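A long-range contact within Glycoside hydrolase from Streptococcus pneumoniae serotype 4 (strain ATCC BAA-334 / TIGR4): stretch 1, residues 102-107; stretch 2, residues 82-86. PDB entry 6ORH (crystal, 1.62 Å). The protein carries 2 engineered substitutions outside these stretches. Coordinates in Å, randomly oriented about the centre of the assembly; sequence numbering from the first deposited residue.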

ATOM      1  N   LYS A 102     -24.137 -37.594 -20.012  1.00 18.45           N
ATOM      2  CA  LYS A 102     -23.177 -38.541 -19.470  1.00 20.78           C
ATOM      3  C   LYS A 102     -21.859 -37.837 -19.159  1.00 19.19           C
ATOM      4  O   LYS A 102     -20.814 -38.492 -19.084  1.00 22.99           O
ATOM      5  CB  LYS A 102     -23.007 -39.724 -20.430  1.00 22.87           C
ATOM      6  CG  LYS A 102     -24.302 -40.534 -20.526  1.00 26.22           C
ATOM      7  CD  LYS A 102     -24.297 -41.774 -21.387  1.00 32.16           C
ATOM      8  CE  LYS A 102     -25.543 -42.603 -21.151  1.00 31.76           C
ATOM      9  NZ  LYS A 102     -25.689 -42.961 -19.715  1.00 34.57           N
ATOM     10  N   GLY A 103     -21.942 -36.518 -18.970  1.00 18.12           N
ATOM     11  CA  GLY A 103     -20.777 -35.652 -18.787  1.00 18.94           C
ATOM     12  C   GLY A 103     -20.334 -35.596 -17.329  1.00 18.04           C
ATOM     13  O   GLY A 103     -21.115 -35.806 -16.395  1.00 16.88           O
ATOM     14  N   ASP A 104     -19.027 -35.387 -17.135  1.00 16.66           N
ATOM     15  CA  ASP A 104     -18.511 -35.256 -15.789  1.00 16.06           C
ATOM     16  C   ASP A 104     -17.342 -34.279 -15.855  1.00 15.97           C
ATOM     17  O   ASP A 104     -16.257 -34.664 -16.279  1.00 13.94           O
ATOM     18  CB  ASP A 104     -18.114 -36.633 -15.226  1.00 16.25           C
ATOM     19  CG  ASP A 104     -17.547 -36.590 -13.816  1.00 16.81           C
ATOM     20  OD1 ASP A 104     -17.162 -35.483 -13.380  1.00 15.55           O
ATOM     21  OD2 ASP A 104     -17.492 -37.650 -13.161  1.00 17.01           O
ATOM     22  N   LEU A 105     -17.573 -33.008 -15.468  1.00 15.51           N
ATOM     23  CA  LEU A 105     -16.548 -31.992 -15.689  1.00 14.35           C
ATOM     24  C   LEU A 105     -15.389 -32.229 -14.724  1.00 13.93           C
ATOM     25  O   LEU A 105     -14.240 -31.995 -15.080  1.00 13.06           O
ATOM     26  CB  LEU A 105     -17.157 -30.594 -15.517  1.00 14.26           C
ATOM     27  CG  LEU A 105     -16.174 -29.449 -15.782  1.00 15.09           C
ATOM     28  CD1 LEU A 105     -15.644 -29.482 -17.231  1.00 14.26           C
ATOM     29  CD2 LEU A 105     -16.833 -28.111 -15.456  1.00 15.01           C
ATOM     30  N   LEU A 106     -15.691 -32.716 -13.510  1.00 13.64           N
ATOM     31  CA  LEU A 106     -14.623 -32.994 -12.559  1.00 12.31           C
ATOM     32  C   LEU A 106     -13.703 -34.087 -13.100  1.00 13.95           C
ATOM     33  O   LEU A 106     -12.492 -33.973 -12.960  1.00 13.96           O
ATOM     34  CB  LEU A 106     -15.201 -33.305 -11.171  1.00 12.24           C
ATOM     35  CG  LEU A 106     -14.169 -33.616 -10.083  1.00 12.69           C
ATOM     36  CD1 LEU A 106     -13.192 -32.463  -9.889  1.00 12.04           C
ATOM     37  CD2 LEU A 106     -14.868 -33.924  -8.772  1.00 13.12           C
ATOM     38  N   LEU A 107     -14.286 -35.114 -13.752  1.00 14.05           N
ATOM     39  CA  LEU A 107     -13.461 -36.150 -14.360  1.00 14.90           C
ATOM     40  C   LEU A 107     -12.628 -35.577 -15.507  1.00 14.02           C
ATOM     41  O   LEU A 107     -11.428 -35.872 -15.592  1.00 14.00           O
ATOM     42  CB  LEU A 107     -14.371 -37.267 -14.885  1.00 15.88           C
ATOM     43  CG  LEU A 107     -13.616 -38.447 -15.503  1.00 17.09           C
ATOM     44  CD1 LEU A 107     -12.778 -39.150 -14.449  1.00 19.50           C
ATOM     45  CD2 LEU A 107     -14.612 -39.432 -16.110  1.00 19.35           C
TER
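Stretch 2 (82-86) VLYPT

The beginning of a helix is satisfied here from two sources: one backbone amide of its first turn bonds to a distant loop, another to the helix's own cap. Leu105, the first helical residue, donates its N-H to Leu83 O, with 3.0 Å between Leu105 N and Leu83 O and an N-H...acceptor angle of 153°, the one hydrogen bond between the stretches. Two residues on, Leu107 N donates to Asp104 OD1 at 2.9 Å and 162°, the capping bond of a classic N-cap. The first turn of a helix has amides with no preceding helical carbonyl to receive them, so a carbonyl from an irregular segment can serve as well as a side chain.

Stretch 2 has neither helix nor strand. Leu83, at phi/psi -100/14, is followed by the extended Tyr84, and the chain then turns tightly at Pro85 (-75/67), where Thr86 N bonds Tyr84 O at 2.8 Å. Its middle residues lie along the helix entrance; the nearest CA atoms are those of Asp104 and Tyr84, 4.5 Å apart. The pairing runs broadly in opposite order: Leu83 meets Leu105, Tyr84 meets Asp104 and Leu106, and Pro85 reaches back to Asp104 and Gly103.

Around the polar link the packing is modest. Leu105 CD2 sits 4.1 Å from Leu83 CD1, and Leu106 CB lies at the same 4.1 Å from Tyr84 CB. The tyrosine makes this contact near its root; CA-to-CB points sideways, while the end of the side chain leads away and its OH is bonded elsewhere in the structure. The capping carboxylate is also packed against the loop, with Asp104 OD1 3.3 Å from Tyr84 CB and Asp104 CG 3.3 Å from Pro85 CD. Gly103 O adds a 3.6 Å contact with Pro85 CD. Val82 and Thr86 stay clear, so Leu83, Tyr84 and Pro85 make up all of this segment's share of the 271 Å² buried, both sides summed.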

ATOM      1  N   VAL A  82     -24.763 -29.109  -9.897  1.00 14.13           N
ATOM      2  CA  VAL A  82     -23.568 -29.903  -9.651  1.00 15.01           C
ATOM      3  C   VAL A  82     -22.966 -30.342 -10.987  1.00 16.17           C
ATOM      4  O   VAL A  82     -23.687 -30.819 -11.858  1.00 15.50           O
ATOM      5  CB  VAL A  82     -23.912 -31.066  -8.706  1.00 14.80           C
ATOM      6  CG1 VAL A  82     -22.677 -31.894  -8.391  1.00 15.20           C
ATOM      7  CG2 VAL A  82     -24.542 -30.544  -7.407  1.00 15.27           C
ATOM      8  N   LEU A  83     -21.646 -30.169 -11.174  1.00 14.18           N
ATOM      9  CA  LEU A  83     -21.033 -30.312 -12.493  1.00 14.37           C
ATOM     10  C   LEU A  83     -20.362 -31.687 -12.647  1.00 13.99           C
ATOM     11  O   LEU A  83     -19.553 -31.900 -13.560  1.00 14.55           O
ATOM     12  CB  LEU A  83     -20.035 -29.159 -12.690  1.00 14.87           C
ATOM     13  CG  LEU A  83     -20.689 -27.773 -12.708  1.00 16.39           C
ATOM     14  CD1 LEU A  83     -19.616 -26.703 -12.797  1.00 17.12           C
ATOM     15  CD2 LEU A  83     -21.638 -27.637 -13.901  1.00 18.35           C
ATOM     16  N   TYR A  84     -20.679 -32.607 -11.727  1.00 14.67           N
ATOM     17  CA  TYR A  84     -20.301 -34.009 -11.872  1.00 15.68           C
ATOM     18  C   TYR A  84     -21.559 -34.808 -11.551  1.00 16.79           C
ATOM     19  O   TYR A  84     -22.462 -34.298 -10.899  1.00 17.22           O
ATOM     20  CB  TYR A  84     -19.104 -34.379 -10.984  1.00 15.86           C
ATOM     21  CG  TYR A  84     -19.403 -34.470  -9.506  1.00 14.39           C
ATOM     22  CD1 TYR A  84     -19.415 -33.331  -8.702  1.00 15.13           C
ATOM     23  CD2 TYR A  84     -19.719 -35.693  -8.902  1.00 14.88           C
ATOM     24  CE1 TYR A  84     -19.705 -33.420  -7.347  1.00 14.04           C
ATOM     25  CE2 TYR A  84     -20.018 -35.787  -7.549  1.00 15.07           C
ATOM     26  CZ  TYR A  84     -20.029 -34.641  -6.767  1.00 14.36           C
ATOM     27  OH  TYR A  84     -20.361 -34.739  -5.442  1.00 13.66           O
ATOM     28  N   PRO A  85     -21.678 -36.068 -12.025  1.00 17.36           N
ATOM     29  CA  PRO A  85     -22.882 -36.874 -11.796  1.00 17.10           C
ATOM     30  C   PRO A  85     -23.058 -37.450 -10.392  1.00 17.68           C
ATOM     31  O   PRO A  85     -23.020 -38.662 -10.154  1.00 17.97           O
ATOM     32  CB  PRO A  85     -22.756 -37.909 -12.932  1.00 17.16           C
ATOM     33  CG  PRO A  85     -21.284 -38.117 -13.036  1.00 17.86           C
ATOM     34  CD  PRO A  85     -20.694 -36.724 -12.900  1.00 17.75           C
ATOM     35  N   THR A  86     -23.263 -36.546  -9.439  1.00 15.76           N
ATOM     36  CA  THR A  86     -23.464 -36.919  -8.055  1.00 15.29           C
ATOM     37  C   THR A  86     -24.666 -37.860  -7.916  1.00 16.62           C
ATOM     38  O   THR A  86     -25.639 -37.756  -8.665  1.00 18.24           O
ATOM     39  CB  THR A  86     -23.709 -35.652  -7.214  1.00 14.96           C
ATOM     40  OG1 THR A  86     -23.935 -35.995  -5.854  1.00 15.59           O
ATOM     41  CG2 THR A  86     -24.812 -34.751  -7.743  1.00 15.26           C
TER